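Long-range contacts in cruciferin (Brassica napus, PDB 3KGL), which probably serves as a nutrient reservoir in the seed, where it is an 11S storage globulin: residues A[50-55]-A[165-170]; A[60-65]-A[186-191]; A[354-359]-A[367-372]. One frame throughout, in Å; residues are numbered along the deposited sequence.

Contact 1 of 3, residues A[50-55]-A[165-170]; sequences IESKGL and FYNDGN
The Y166 ring meets L55 at its edge: L55 CB lies close to the ring plane, 4.1 Å from Y166 CD1. The carbonyl oxygens of K53 and G54 come up to the same ring obliquely, with K53 O 3.7 Å from Y166 CE1. Y166 and L55 lie on the same face of the sheet, and CG of Y166 anti to the backbone N (chi1 178°) goes with the end of the side chain coming nearer to 53-55. F259 stacks with this ring. The F165 ring behaves differently. It leads away from 50-55 and leaves CB to touch I50 CD1 at 3.9 Å, the two side chains crossing at about a right angle.

L55 and Y166 form an antiparallel non-hydrogen-bonded pair. One residue further on, both backbone polar groups of N167 are taken: its N donates to G54 O (2.9 Å, 173° at the hydrogen), and its O accepts from K53 N at 3.2 Å. Both partners belong to the type II turn 51-54, so the turn is docked against N167 of the opposing segment. N167 CB slides past I50 CG2, 4.2 Å away. A water donates to E51 OE1 and to N170 O, spanning the two segments.

The turn carries the chain from strand 43-50, in one sheet of the N-terminal cupin barrel, to strand 54-61 in the other. I50 packs on L173 and I175 of strand 173-180, L55 touches V425 of a second subunit, and strand 252-254 pairs with strand 54-61 through the backbone bonding of L55 with I253.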
ATOM      1  N   ILE A  50     -31.164  13.024  -4.796  1.00 17.98           N
ATOM      2  CA  ILE A  50     -32.235  12.212  -5.375  1.00 38.64           C
ATOM      3  C   ILE A  50     -33.636  12.763  -5.098  1.00 48.58           C
ATOM      4  O   ILE A  50     -34.019  12.972  -3.944  1.00 31.81           O
ATOM      5  CB  ILE A  50     -32.144  10.742  -4.925  1.00 28.71           C
ATOM      6  CG1 ILE A  50     -30.709  10.237  -5.073  1.00 26.43           C
ATOM      7  CG2 ILE A  50     -33.085   9.893  -5.757  1.00 36.82           C
ATOM      8  CD1 ILE A  50     -30.386   9.077  -4.184  1.00 24.27           C
ATOM      9  N   GLU A  51     -34.393  12.989  -6.172  1.00 35.52           N
ATOM     10  CA  GLU A  51     -35.722  13.586  -6.079  1.00 45.51           C
ATOM     11  C   GLU A  51     -36.737  12.567  -5.601  1.00 46.09           C
ATOM     12  O   GLU A  51     -36.365  11.479  -5.182  1.00 80.24           O
ATOM     13  CB  GLU A  51     -36.151  14.170  -7.429  1.00 52.31           C
ATOM     14  CG  GLU A  51     -35.460  15.473  -7.797  1.00 38.42           C
ATOM     15  CD  GLU A  51     -35.621  16.553  -6.724  1.00118.42           C
ATOM     16  OE1 GLU A  51     -36.370  16.327  -5.740  1.00 79.05           O
ATOM     17  OE2 GLU A  51     -35.000  17.633  -6.867  1.00 90.49           O
ATOM     18  N   SER A  52     -38.019  12.907  -5.660  1.00 50.58           N
ATOM     19  CA  SER A  52     -39.027  11.982  -5.169  1.00 37.03           C
ATOM     20  C   SER A  52     -39.445  10.989  -6.246  1.00 50.89           C
ATOM     21  O   SER A  52     -39.511  11.342  -7.428  1.00 30.86           O
ATOM     22  CB  SER A  52     -40.223  12.732  -4.613  1.00 40.54           C
ATOM     23  OG  SER A  52     -40.649  12.122  -3.409  1.00 94.02           O
ATOM     24  N   LYS A  53     -39.716   9.751  -5.824  1.00 50.82           N
ATOM     25  CA  LYS A  53     -39.991   8.639  -6.734  1.00 56.91           C
ATOM     26  C   LYS A  53     -38.695   8.277  -7.452  1.00 76.65           C
ATOM     27  O   LYS A  53     -38.686   7.489  -8.406  1.00 58.01           O
ATOM     28  CB  LYS A  53     -41.052   9.022  -7.776  1.00 90.88           C
ATOM     29  CG  LYS A  53     -42.479   9.155  -7.265  1.00 36.16           C
ATOM     30  CD  LYS A  53     -43.249  10.208  -8.086  1.00125.72           C
ATOM     31  CE  LYS A  53     -42.989  10.091  -9.597  1.00102.93           C
ATOM     32  NZ  LYS A  53     -43.563  11.226 -10.404  1.00 33.75           N
ATOM     33  N   GLY A  54     -37.601   8.871  -6.986  1.00 67.93           N
ATOM     34  CA  GLY A  54     -36.328   8.797  -7.677  1.00 42.20           C
ATOM     35  C   GLY A  54     -35.477   7.622  -7.267  1.00 38.34           C
ATOM     36  O   GLY A  54     -35.216   7.399  -6.089  1.00 40.12           O
ATOM     37  N   LEU A  55     -35.043   6.863  -8.260  1.00 42.51           N
ATOM     38  CA  LEU A  55     -34.200   5.708  -8.030  1.00 42.99           C
ATOM     39  C   LEU A  55     -32.813   5.967  -8.593  1.00 50.42           C
ATOM     40  O   LEU A  55     -32.674   6.320  -9.767  1.00 26.22           O
ATOM     41  CB  LEU A  55     -34.807   4.470  -8.692  1.00 36.81           C
ATOM     42  CG  LEU A  55     -33.877   3.260  -8.817  1.00 32.62           C
ATOM     43  CD1 LEU A  55     -33.352   2.855  -7.446  1.00 33.61           C
ATOM     44  CD2 LEU A  55     -34.576   2.093  -9.497  1.00 19.85           C
ATOM     45  N   PHE A 165     -30.030   3.399  -4.538  1.00 53.64           N
ATOM     46  CA  PHE A 165     -30.814   4.147  -3.558  1.00 34.51           C
ATOM     47  C   PHE A 165     -32.166   4.579  -4.118  1.00 48.76           C
ATOM     48  O   PHE A 165     -32.277   4.905  -5.304  1.00 40.76           O
ATOM     49  CB  PHE A 165     -30.030   5.364  -3.067  1.00 34.23           C
ATOM     50  CG  PHE A 165     -28.745   5.014  -2.379  1.00 52.14           C
ATOM     51  CD1 PHE A 165     -28.724   4.741  -1.021  1.00 27.33           C
ATOM     52  CD2 PHE A 165     -27.558   4.944  -3.092  1.00 41.93           C
ATOM     53  CE1 PHE A 165     -27.543   4.408  -0.386  1.00 56.43           C
ATOM     54  CE2 PHE A 165     -26.374   4.614  -2.461  1.00 43.16           C
ATOM     55  CZ  PHE A 165     -26.364   4.350  -1.107  1.00 43.01           C
ATOM     56  N   TYR A 166     -33.189   4.571  -3.262  1.00 41.80           N
ATOM     57  CA  TYR A 166     -34.537   4.992  -3.655  1.00 44.18           C
ATOM     58  C   TYR A 166     -35.113   5.981  -2.664  1.00 45.97           C
ATOM     59  O   TYR A 166     -35.095   5.744  -1.457  1.00 42.09           O
ATOM     60  CB  TYR A 166     -35.493   3.798  -3.771  1.00 51.97           C
ATOM     61  CG  TYR A 166     -36.922   4.183  -4.129  1.00 69.68           C
ATOM     62  CD1 TYR A 166     -37.270   4.499  -5.433  1.00 64.30           C
ATOM     63  CD2 TYR A 166     -37.920   4.230  -3.163  1.00 65.91           C
ATOM     64  CE1 TYR A 166     -38.570   4.849  -5.766  1.00 64.58           C
ATOM     65  CE2 TYR A 166     -39.222   4.586  -3.487  1.00 44.74           C
ATOM     66  CZ  TYR A 166     -39.542   4.891  -4.794  1.00 60.83           C
ATOM     67  OH  TYR A 166     -40.835   5.245  -5.135  1.00 61.47           O
ATOM     68  N   ASN A 167     -35.635   7.085  -3.186  1.00 46.39           N
ATOM     69  CA  ASN A 167     -36.348   8.052  -2.370  1.00 54.83           C
ATOM     70  C   ASN A 167     -37.852   7.778  -2.348  1.00 57.71           C
ATOM     71  O   ASN A 167     -38.597   8.269  -3.203  1.00 35.48           O
ATOM     72  CB  ASN A 167     -36.082   9.465  -2.870  1.00 46.19           C
ATOM     73  CG  ASN A 167     -36.553  10.524  -1.897  1.00 55.51           C
ATOM     74  OD1 ASN A 167     -36.762  11.682  -2.275  1.00 53.19           O
ATOM     75  ND2 ASN A 167     -36.717  10.137  -0.633  1.00 30.60           N
ATOM     76  N   ASP A 168     -38.275   6.970  -1.377  1.00 59.81           N
ATOM     77  CA  ASP A 168     -39.685   6.749  -1.084  1.00 51.80           C
ATOM     78  C   ASP A 168     -40.223   8.019  -0.453  1.00 77.15           C
ATOM     79  O   ASP A 168     -41.432   8.247  -0.385  1.00 61.22           O
ATOM     80  CB  ASP A 168     -39.852   5.588  -0.089  1.00 57.47           C
ATOM     81  CG  ASP A 168     -39.161   5.852   1.257  1.00 82.72           C
ATOM     82  OD1 ASP A 168     -38.169   6.612   1.279  1.00 61.63           O
ATOM     83  OD2 ASP A 168     -39.601   5.294   2.294  1.00 57.14           O
ATOM     84  N   GLY A 169     -39.292   8.852  -0.004  1.00 58.30           N
ATOM     85  CA  GLY A 169     -39.606   9.960   0.864  1.00 45.26           C
ATOM     86  C   GLY A 169     -40.193  11.195   0.218  1.00 58.19           C
ATOM     87  O   GLY A 169     -40.317  11.306  -1.002  1.00 29.78           O
ATOM     88  N   ASN A 170     -40.535  12.140   1.081  1.00 69.21           N
ATOM     89  CA  ASN A 170     -41.228  13.350   0.703  1.00 88.24           C
ATOM     90  C   ASN A 170     -40.287  14.369   0.083  1.00 77.30           C
ATOM     91  O   ASN A 170     -40.421  14.744  -1.084  1.00 43.01           O
ATOM     92  CB  ASN A 170     -41.860  13.939   1.956  1.00 86.21           C
ATOM     93  CG  ASN A 170     -42.831  15.032   1.644  1.00111.61           C
ATOM     94  OD1 ASN A 170     -43.152  15.283   0.470  1.00 49.82           O
ATOM     95  ND2 ASN A 170     -43.319  15.698   2.691  1.00 57.32           N
TER
HETATM   96  O   HOH W   1     -38.570  15.388  -3.689  1.00 34.78           O

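Contact 2 of 3, residues A[60-65]-A[186-191]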
ATOM      1  N   PHE A  60     -21.320  -0.136  -8.920  1.00 33.32           N
ATOM      2  CA  PHE A  60     -20.227  -0.541  -8.046  1.00 42.06           C
ATOM      3  C   PHE A  60     -18.929   0.198  -8.379  1.00 45.73           C
ATOM      4  O   PHE A  60     -18.715   0.650  -9.510  1.00 22.28           O
ATOM      5  CB  PHE A  60     -20.038  -2.071  -8.019  1.00 53.20           C
ATOM      6  CG  PHE A  60     -19.454  -2.659  -9.290  1.00 43.19           C
ATOM      7  CD1 PHE A  60     -18.105  -2.556  -9.565  1.00 23.58           C
ATOM      8  CD2 PHE A  60     -20.251  -3.356 -10.179  1.00 30.44           C
ATOM      9  CE1 PHE A  60     -17.573  -3.107 -10.711  1.00 31.44           C
ATOM     10  CE2 PHE A  60     -19.722  -3.911 -11.325  1.00 19.49           C
ATOM     11  CZ  PHE A  60     -18.388  -3.785 -11.592  1.00 28.74           C
ATOM     12  N   PHE A  61     -18.069   0.311  -7.375  1.00 35.65           N
ATOM     13  CA  PHE A  61     -16.863   1.114  -7.482  1.00 39.49           C
ATOM     14  C   PHE A  61     -15.597   0.293  -7.327  1.00 24.78           C
ATOM     15  O   PHE A  61     -15.643  -0.843  -6.858  1.00 31.42           O
ATOM     16  CB  PHE A  61     -16.900   2.228  -6.440  1.00 43.77           C
ATOM     17  CG  PHE A  61     -18.006   3.200  -6.666  1.00 45.42           C
ATOM     18  CD1 PHE A  61     -17.770   4.390  -7.337  1.00 30.27           C
ATOM     19  CD2 PHE A  61     -19.296   2.907  -6.245  1.00 43.74           C
ATOM     20  CE1 PHE A  61     -18.799   5.287  -7.568  1.00 67.23           C
ATOM     21  CE2 PHE A  61     -20.331   3.793  -6.472  1.00 75.92           C
ATOM     22  CZ  PHE A  61     -20.083   4.992  -7.136  1.00 62.04           C
ATOM     23  N   SER A  62     -14.473   0.884  -7.729  1.00 36.67           N
ATOM     24  CA  SER A  62     -13.168   0.228  -7.683  1.00 38.21           C
ATOM     25  C   SER A  62     -12.398   0.597  -6.408  1.00 52.46           C
ATOM     26  O   SER A  62     -11.269   0.152  -6.192  1.00 25.76           O
ATOM     27  CB  SER A  62     -12.353   0.589  -8.929  1.00 25.61           C
ATOM     28  OG  SER A  62     -12.128   1.993  -9.015  1.00 61.51           O
ATOM     29  N   THR A  63     -13.022   1.417  -5.570  1.00 43.87           N
ATOM     30  CA  THR A  63     -12.409   1.874  -4.337  1.00 27.90           C
ATOM     31  C   THR A  63     -13.400   1.751  -3.201  1.00 20.55           C
ATOM     32  O   THR A  63     -14.597   1.587  -3.424  1.00 57.59           O
ATOM     33  CB  THR A  63     -12.071   3.349  -4.420  1.00 38.92           C
ATOM     34  OG1 THR A  63     -13.293   4.100  -4.451  1.00 24.69           O
ATOM     35  CG2 THR A  63     -11.253   3.637  -5.661  1.00 16.65           C
ATOM     36  N   ALA A  64     -12.899   1.849  -1.979  1.00 37.40           N
ATOM     37  CA  ALA A  64     -13.768   1.898  -0.816  1.00 17.96           C
ATOM     38  C   ALA A  64     -14.727   3.093  -0.905  1.00 28.51           C
ATOM     39  O   ALA A  64     -14.440   4.100  -1.537  1.00 18.95           O
ATOM     40  CB  ALA A  64     -12.938   1.981   0.433  1.00 49.50           C
ATOM     41  N   LYS A  65     -15.874   2.967  -0.265  1.00 44.39           N
ATOM     42  CA  LYS A  65     -16.898   3.986  -0.332  1.00 23.44           C
ATOM     43  C   LYS A  65     -17.456   4.111   1.062  1.00 28.09           C
ATOM     44  O   LYS A  65     -17.807   3.117   1.694  1.00 35.53           O
ATOM     45  CB  LYS A  65     -18.007   3.544  -1.295  1.00 56.70           C
ATOM     46  CG  LYS A  65     -18.791   4.680  -1.937  1.00 31.98           C
ATOM     47  CD  LYS A  65     -19.807   4.178  -2.975  1.00 42.40           C
ATOM     48  CE  LYS A  65     -21.218   4.066  -2.397  1.00 84.16           C
ATOM     49  NZ  LYS A  65     -22.289   4.605  -3.315  1.00 32.85           N
ATOM     50  N   ASN A 186      -8.012   0.044  -4.275  1.00 38.96           N
ATOM     51  CA  ASN A 186      -8.237   0.493  -5.630  1.00 16.72           C
ATOM     52  C   ASN A 186      -7.107  -0.049  -6.482  1.00 25.68           C
ATOM     53  O   ASN A 186      -5.960   0.356  -6.334  1.00 35.32           O
ATOM     54  CB  ASN A 186      -8.242   2.019  -5.660  1.00 48.50           C
ATOM     55  CG  ASN A 186      -8.383   2.585  -7.057  1.00 17.78           C
ATOM     56  OD1 ASN A 186      -8.995   1.992  -7.936  1.00 48.98           O
ATOM     57  ND2 ASN A 186      -7.826   3.748  -7.255  1.00 14.93           N
ATOM     58  N   GLN A 187      -7.428  -0.984  -7.363  1.00 35.13           N
ATOM     59  CA  GLN A 187      -6.419  -1.657  -8.161  1.00 16.17           C
ATOM     60  C   GLN A 187      -6.221  -0.869  -9.429  1.00 40.55           C
ATOM     61  O   GLN A 187      -5.370  -1.185 -10.259  1.00 27.11           O
ATOM     62  CB  GLN A 187      -6.888  -3.068  -8.510  1.00 37.30           C
ATOM     63  CG  GLN A 187      -5.807  -4.125  -8.365  1.00 77.92           C
ATOM     64  CD  GLN A 187      -5.399  -4.338  -6.927  1.00 17.57           C
ATOM     65  OE1 GLN A 187      -5.497  -3.434  -6.114  1.00 31.78           O
ATOM     66  NE2 GLN A 187      -4.956  -5.537  -6.604  1.00 40.78           N
ATOM     67  N   LEU A 188      -7.016   0.177  -9.573  1.00 48.76           N
ATOM     68  CA  LEU A 188      -7.026   0.920 -10.815  1.00 36.40           C
ATOM     69  C   LEU A 188      -6.200   2.199 -10.771  1.00 16.78           C
ATOM     70  O   LEU A 188      -5.004   2.166 -11.026  1.00 43.91           O
ATOM     71  CB  LEU A 188      -8.470   1.182 -11.277  1.00 24.20           C
ATOM     72  CG  LEU A 188      -9.133   0.143 -12.190  1.00 19.89           C
ATOM     73  CD1 LEU A 188      -8.746  -1.256 -11.826  1.00 12.45           C
ATOM     74  CD2 LEU A 188     -10.651   0.298 -12.195  1.00 22.09           C
ATOM     75  N   ASP A 189      -6.842   3.308 -10.416  1.00 66.71           N
ATOM     76  CA  ASP A 189      -6.421   4.637 -10.861  1.00 26.70           C
ATOM     77  C   ASP A 189      -6.652   5.754  -9.896  1.00 34.01           C
ATOM     78  O   ASP A 189      -7.467   5.645  -8.988  1.00 65.14           O
ATOM     79  CB  ASP A 189      -7.257   5.022 -12.068  1.00 30.95           C
ATOM     80  CG  ASP A 189      -6.459   5.085 -13.285  1.00 36.21           C
ATOM     81  OD1 ASP A 189      -5.240   4.841 -13.174  1.00 44.00           O
ATOM     82  OD2 ASP A 189      -7.044   5.376 -14.333  1.00 27.57           O
ATOM     83  N   ARG A 190      -6.008   6.879 -10.168  1.00 47.24           N
ATOM     84  CA  ARG A 190      -6.241   8.087  -9.386  1.00 46.72           C
ATOM     85  C   ARG A 190      -7.592   8.777  -9.658  1.00 14.36           C
ATOM     86  O   ARG A 190      -7.807   9.890  -9.204  1.00 71.95           O
ATOM     87  CB  ARG A 190      -5.101   9.070  -9.595  1.00 69.18           C
ATOM     88  CG  ARG A 190      -4.826   9.924  -8.388  1.00 97.80           C
ATOM     89  CD  ARG A 190      -4.200   9.112  -7.274  1.00 68.85           C
ATOM     90  NE  ARG A 190      -3.754   9.991  -6.196  1.00104.80           N
ATOM     91  CZ  ARG A 190      -3.084   9.579  -5.131  1.00106.29           C
ATOM     92  NH1 ARG A 190      -2.778   8.288  -5.007  1.00 49.93           N
ATOM     93  NH2 ARG A 190      -2.721  10.456  -4.199  1.00 61.79           N
ATOM     94  N   ASN A 191      -8.489   8.122 -10.388  1.00 22.48           N
ATOM     95  CA  ASN A 191      -9.872   8.591 -10.542  1.00 37.38           C
ATOM     96  C   ASN A 191     -10.891   7.686  -9.844  1.00 40.92           C
ATOM     97  O   ASN A 191     -10.627   6.497  -9.615  1.00 37.53           O
ATOM     98  CB  ASN A 191     -10.290   8.724 -12.012  1.00 11.73           C
ATOM     99  CG  ASN A 191      -9.200   9.263 -12.887  1.00 23.04           C
ATOM    100  OD1 ASN A 191      -9.182  10.454 -13.236  1.00 28.38           O
ATOM    101  ND2 ASN A 191      -8.282   8.392 -13.264  1.00 12.23           N
TER
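N186 OD1 takes two donors, a weak bond from S62 OG at 3.3 Å across the contact and one from L188 N at 3.1 Å within its own loop. The second makes an Asx turn within the loop between strands 173-180 and 194-196 of the N-terminal cupin domain. L188 N stands well above the plane of the N186 amide carbonyl. The amide nitrogen is held as well: N186 ND2 donates to D189 O at 2.6 Å, with that oxygen almost exactly in the amide plane, and also to L181 O. Bonds at both ends of the amide fix its rotation, and the 186-189 loop is folded round it.

The 62-63 corner that follows strand 54-61 rests against this group. S62 OG sits between its backbone N and carbonyl carbon (chi1 61°), which brings it to N186 OD1. S62 O receives a CA-H...O contact from N186 CA. S62 CB lies 3.7 Å from L188 CD2. Q187, between N186 and L188, turns to a second subunit, its NE2 bonding to T402 and its N to Q382 of that subunit. T63 lies alongside N186 and points the same way, its CG2 methyl 3.4 Å from N186 CG.

Contact 3 of 3, residues A[354-359]-A[367-372]; sequences EAHVQV and VFDGQV
The beta hairpin of strands 354-360 and 366-369, in the C-terminal cupin domain, is held here by antiparallel pairing that runs on into strand 371-373. A classic bulge lies near its turn, where V367 and F368 both face V359; V359 O accepts from V367 N at 2.8 Å and, weakly, from F368 N. On one face V357 CG1 packs on F368 CE2 (3.8 Å) and on V372 CG2 (3.9 Å), and L378 touches both V357 and F368.

The other face carries H356, its CG anti to the backbone N (chi1 -173°) and its ring lying over the backbone of G370. Both ring nitrogens donate to the neighbouring strand: ND1 to Q371 OE1 (3.2 Å), nearly in the ring plane, and NE2 to D369 OD1 (2.8 Å), somewhat tilted from it. The D369 carboxylate is turned 81° from the ring. An alanine at H356 would probably leave D369 OD1 and Q371 OE1 without these donors and uncover the G370 backbone beneath the ring.

With two acceptors held at once, one of them a carboxylate, the imidazole is likely to be doubly protonated, which is consistent with a sulfate ion, probably from the crystallisation liquor, about 3 Å from its side chain.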
ATOM      1  N   GLU A 354     -22.910  27.269   9.501  1.00 20.85           N
ATOM      2  CA  GLU A 354     -21.680  27.944   9.169  1.00 13.38           C
ATOM      3  C   GLU A 354     -20.734  27.911  10.353  1.00 35.07           C
ATOM      4  O   GLU A 354     -21.159  27.927  11.506  1.00 26.48           O
ATOM      5  CB  GLU A 354     -21.966  29.412   8.827  1.00 35.02           C
ATOM      6  CG  GLU A 354     -22.843  29.652   7.613  1.00 61.29           C
ATOM      7  CD  GLU A 354     -22.342  30.813   6.756  1.00119.43           C
ATOM      8  OE1 GLU A 354     -22.941  31.080   5.685  1.00113.79           O
ATOM      9  OE2 GLU A 354     -21.337  31.451   7.149  1.00 45.10           O
ATOM     10  N   ALA A 355     -19.441  27.884  10.064  1.00 21.02           N
ATOM     11  CA  ALA A 355     -18.438  28.041  11.102  1.00 34.48           C
ATOM     12  C   ALA A 355     -17.171  28.665  10.540  1.00 19.30           C
ATOM     13  O   ALA A 355     -16.897  28.602   9.341  1.00 26.59           O
ATOM     14  CB  ALA A 355     -18.137  26.716  11.767  1.00  8.98           C
ATOM     15  N   HIS A 356     -16.397  29.284  11.414  1.00 33.73           N
ATOM     16  CA  HIS A 356     -15.177  29.918  10.982  1.00 30.86           C
ATOM     17  C   HIS A 356     -13.993  29.051  11.362  1.00 60.54           C
ATOM     18  O   HIS A 356     -13.777  28.750  12.541  1.00 51.53           O
ATOM     19  CB  HIS A 356     -15.043  31.306  11.591  1.00 28.76           C
ATOM     20  CG  HIS A 356     -13.885  32.075  11.048  1.00 79.83           C
ATOM     21  ND1 HIS A 356     -14.001  32.925   9.969  1.00 40.86           N
ATOM     22  CD2 HIS A 356     -12.579  32.089  11.407  1.00 17.30           C
ATOM     23  CE1 HIS A 356     -12.817  33.442   9.695  1.00 56.85           C
ATOM     24  NE2 HIS A 356     -11.937  32.952  10.552  1.00 72.28           N
ATOM     25  N   VAL A 357     -13.234  28.630  10.355  1.00 41.68           N
ATOM     26  CA  VAL A 357     -12.123  27.725  10.607  1.00 47.66           C
ATOM     27  C   VAL A 357     -10.778  28.275  10.175  1.00 36.54           C
ATOM     28  O   VAL A 357     -10.667  29.050   9.227  1.00 26.54           O
ATOM     29  CB  VAL A 357     -12.323  26.284  10.006  1.00 51.22           C
ATOM     30  CG1 VAL A 357     -13.428  26.220   8.956  1.00 11.22           C
ATOM     31  CG2 VAL A 357     -11.020  25.770   9.430  1.00 41.01           C
ATOM     32  N   GLN A 358      -9.758  27.858  10.907  1.00 40.80           N
ATOM     33  CA  GLN A 358      -8.389  28.098  10.519  1.00 38.01           C
ATOM     34  C   GLN A 358      -7.667  26.754  10.368  1.00 58.82           C
ATOM     35  O   GLN A 358      -7.817  25.845  11.190  1.00 38.91           O
ATOM     36  CB  GLN A 358      -7.696  28.985  11.547  1.00 41.53           C
ATOM     37  CG  GLN A 358      -8.528  30.179  11.979  1.00 39.45           C
ATOM     38  CD  GLN A 358      -7.720  31.226  12.728  1.00 55.07           C
ATOM     39  OE1 GLN A 358      -6.743  31.768  12.205  1.00 33.53           O
ATOM     40  NE2 GLN A 358      -8.133  31.522  13.953  1.00 23.53           N
ATOM     41  N   VAL A 359      -6.904  26.641   9.290  1.00 46.72           N
ATOM     42  CA  VAL A 359      -6.097  25.469   9.017  1.00 37.32           C
ATOM     43  C   VAL A 359      -4.654  25.954   8.869  1.00 52.48           C
ATOM     44  O   VAL A 359      -4.382  26.872   8.091  1.00 31.62           O
ATOM     45  CB  VAL A 359      -6.563  24.797   7.714  1.00 28.32           C
ATOM     46  CG1 VAL A 359      -5.874  23.468   7.504  1.00 34.91           C
ATOM     47  CG2 VAL A 359      -8.056  24.619   7.737  1.00 35.48           C
ATOM     48  N   VAL A 367      -3.334  28.307   5.975  1.00 35.22           N
ATOM     49  CA  VAL A 367      -3.707  27.937   4.603  1.00 25.45           C
ATOM     50  C   VAL A 367      -5.200  28.048   4.358  1.00 38.97           C
ATOM     51  O   VAL A 367      -5.660  27.887   3.230  1.00 27.80           O
ATOM     52  CB  VAL A 367      -3.251  26.514   4.238  1.00 42.40           C
ATOM     53  CG1 VAL A 367      -1.729  26.443   4.166  1.00 41.70           C
ATOM     54  CG2 VAL A 367      -3.817  25.495   5.235  1.00 23.03           C
ATOM     55  N   PHE A 368      -5.953  28.306   5.423  1.00 31.53           N
ATOM     56  CA  PHE A 368      -7.364  28.647   5.302  1.00 26.87           C
ATOM     57  C   PHE A 368      -7.802  29.408   6.543  1.00 36.55           C
ATOM     58  O   PHE A 368      -7.390  29.094   7.647  1.00 44.98           O
ATOM     59  CB  PHE A 368      -8.212  27.402   5.092  1.00 30.40           C
ATOM     60  CG  PHE A 368      -9.683  27.677   4.991  1.00 37.02           C
ATOM     61  CD1 PHE A 368     -10.282  27.840   3.758  1.00 21.58           C
ATOM     62  CD2 PHE A 368     -10.469  27.760   6.133  1.00 34.73           C
ATOM     63  CE1 PHE A 368     -11.647  28.084   3.655  1.00 24.07           C
ATOM     64  CE2 PHE A 368     -11.825  28.000   6.044  1.00 23.01           C
ATOM     65  CZ  PHE A 368     -12.415  28.163   4.800  1.00 37.28           C
ATOM     66  N   ASP A 369      -8.628  30.424   6.347  1.00 46.03           N
ATOM     67  CA  ASP A 369      -9.079  31.271   7.443  1.00 54.42           C
ATOM     68  C   ASP A 369     -10.346  32.005   6.992  1.00 50.63           C
ATOM     69  O   ASP A 369     -10.288  33.095   6.426  1.00 35.41           O
ATOM     70  CB  ASP A 369      -7.954  32.231   7.850  1.00 50.87           C
ATOM     71  CG  ASP A 369      -8.445  33.433   8.658  1.00 88.71           C
ATOM     72  OD1 ASP A 369      -9.320  33.268   9.540  1.00 57.59           O
ATOM     73  OD2 ASP A 369      -7.925  34.548   8.413  1.00 45.21           O
ATOM     74  N   GLY A 370     -11.490  31.373   7.229  1.00 49.14           N
ATOM     75  CA  GLY A 370     -12.750  31.855   6.706  1.00 22.57           C
ATOM     76  C   GLY A 370     -13.966  30.964   6.914  1.00 66.05           C
ATOM     77  O   GLY A 370     -13.947  29.928   7.605  1.00 30.54           O
ATOM     78  N   GLN A 371     -15.052  31.381   6.281  1.00 43.40           N
ATOM     79  CA  GLN A 371     -16.335  30.757   6.503  1.00 27.25           C
ATOM     80  C   GLN A 371     -16.498  29.507   5.658  1.00 42.64           C
ATOM     81  O   GLN A 371     -15.963  29.399   4.550  1.00 43.46           O
ATOM     82  CB  GLN A 371     -17.443  31.757   6.209  1.00 37.26           C
ATOM     83  CG  GLN A 371     -18.588  31.743   7.211  1.00 34.87           C
ATOM     84  CD  GLN A 371     -18.175  32.135   8.634  1.00 63.39           C
ATOM     85  OE1 GLN A 371     -17.035  32.558   8.897  1.00 28.50           O
ATOM     86  NE2 GLN A 371     -19.113  31.986   9.564  1.00 43.12           N
ATOM     87  N   VAL A 372     -17.248  28.561   6.199  1.00 36.11           N
ATOM     88  CA  VAL A 372     -17.481  27.288   5.546  1.00 40.31           C
ATOM     89  C   VAL A 372     -18.912  26.920   5.890  1.00 50.39           C
ATOM     90  O   VAL A 372     -19.290  26.887   7.065  1.00 51.96           O
ATOM     91  CB  VAL A 372     -16.496  26.232   6.068  1.00 34.70           C
ATOM     92  CG1 VAL A 372     -16.988  24.860   5.778  1.00 45.25           C
ATOM     93  CG2 VAL A 372     -15.146  26.437   5.437  1.00 40.20           C
TER

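From the N terminus, the chain enters contact 1 at 50-55, runs along strand 54-61 and opens contact 2 at 60-65. Contact 1 closes first, at 165-170, and contact 2 later, at 186-191, so the two long loops cross rather than nest. Strand 54-61 serves both: contact 1 ties its start to strand 162-166, and contact 2 ties its far end to the loop after strand 173-180. The two touch where F165 CE2 lies 4.2 Å from K65 NZ. Contact 3 follows in series and closes only a short hairpin in the second cupin domain, its centre about 34 Å from that of contact 1 and 30 Å from that of contact 2.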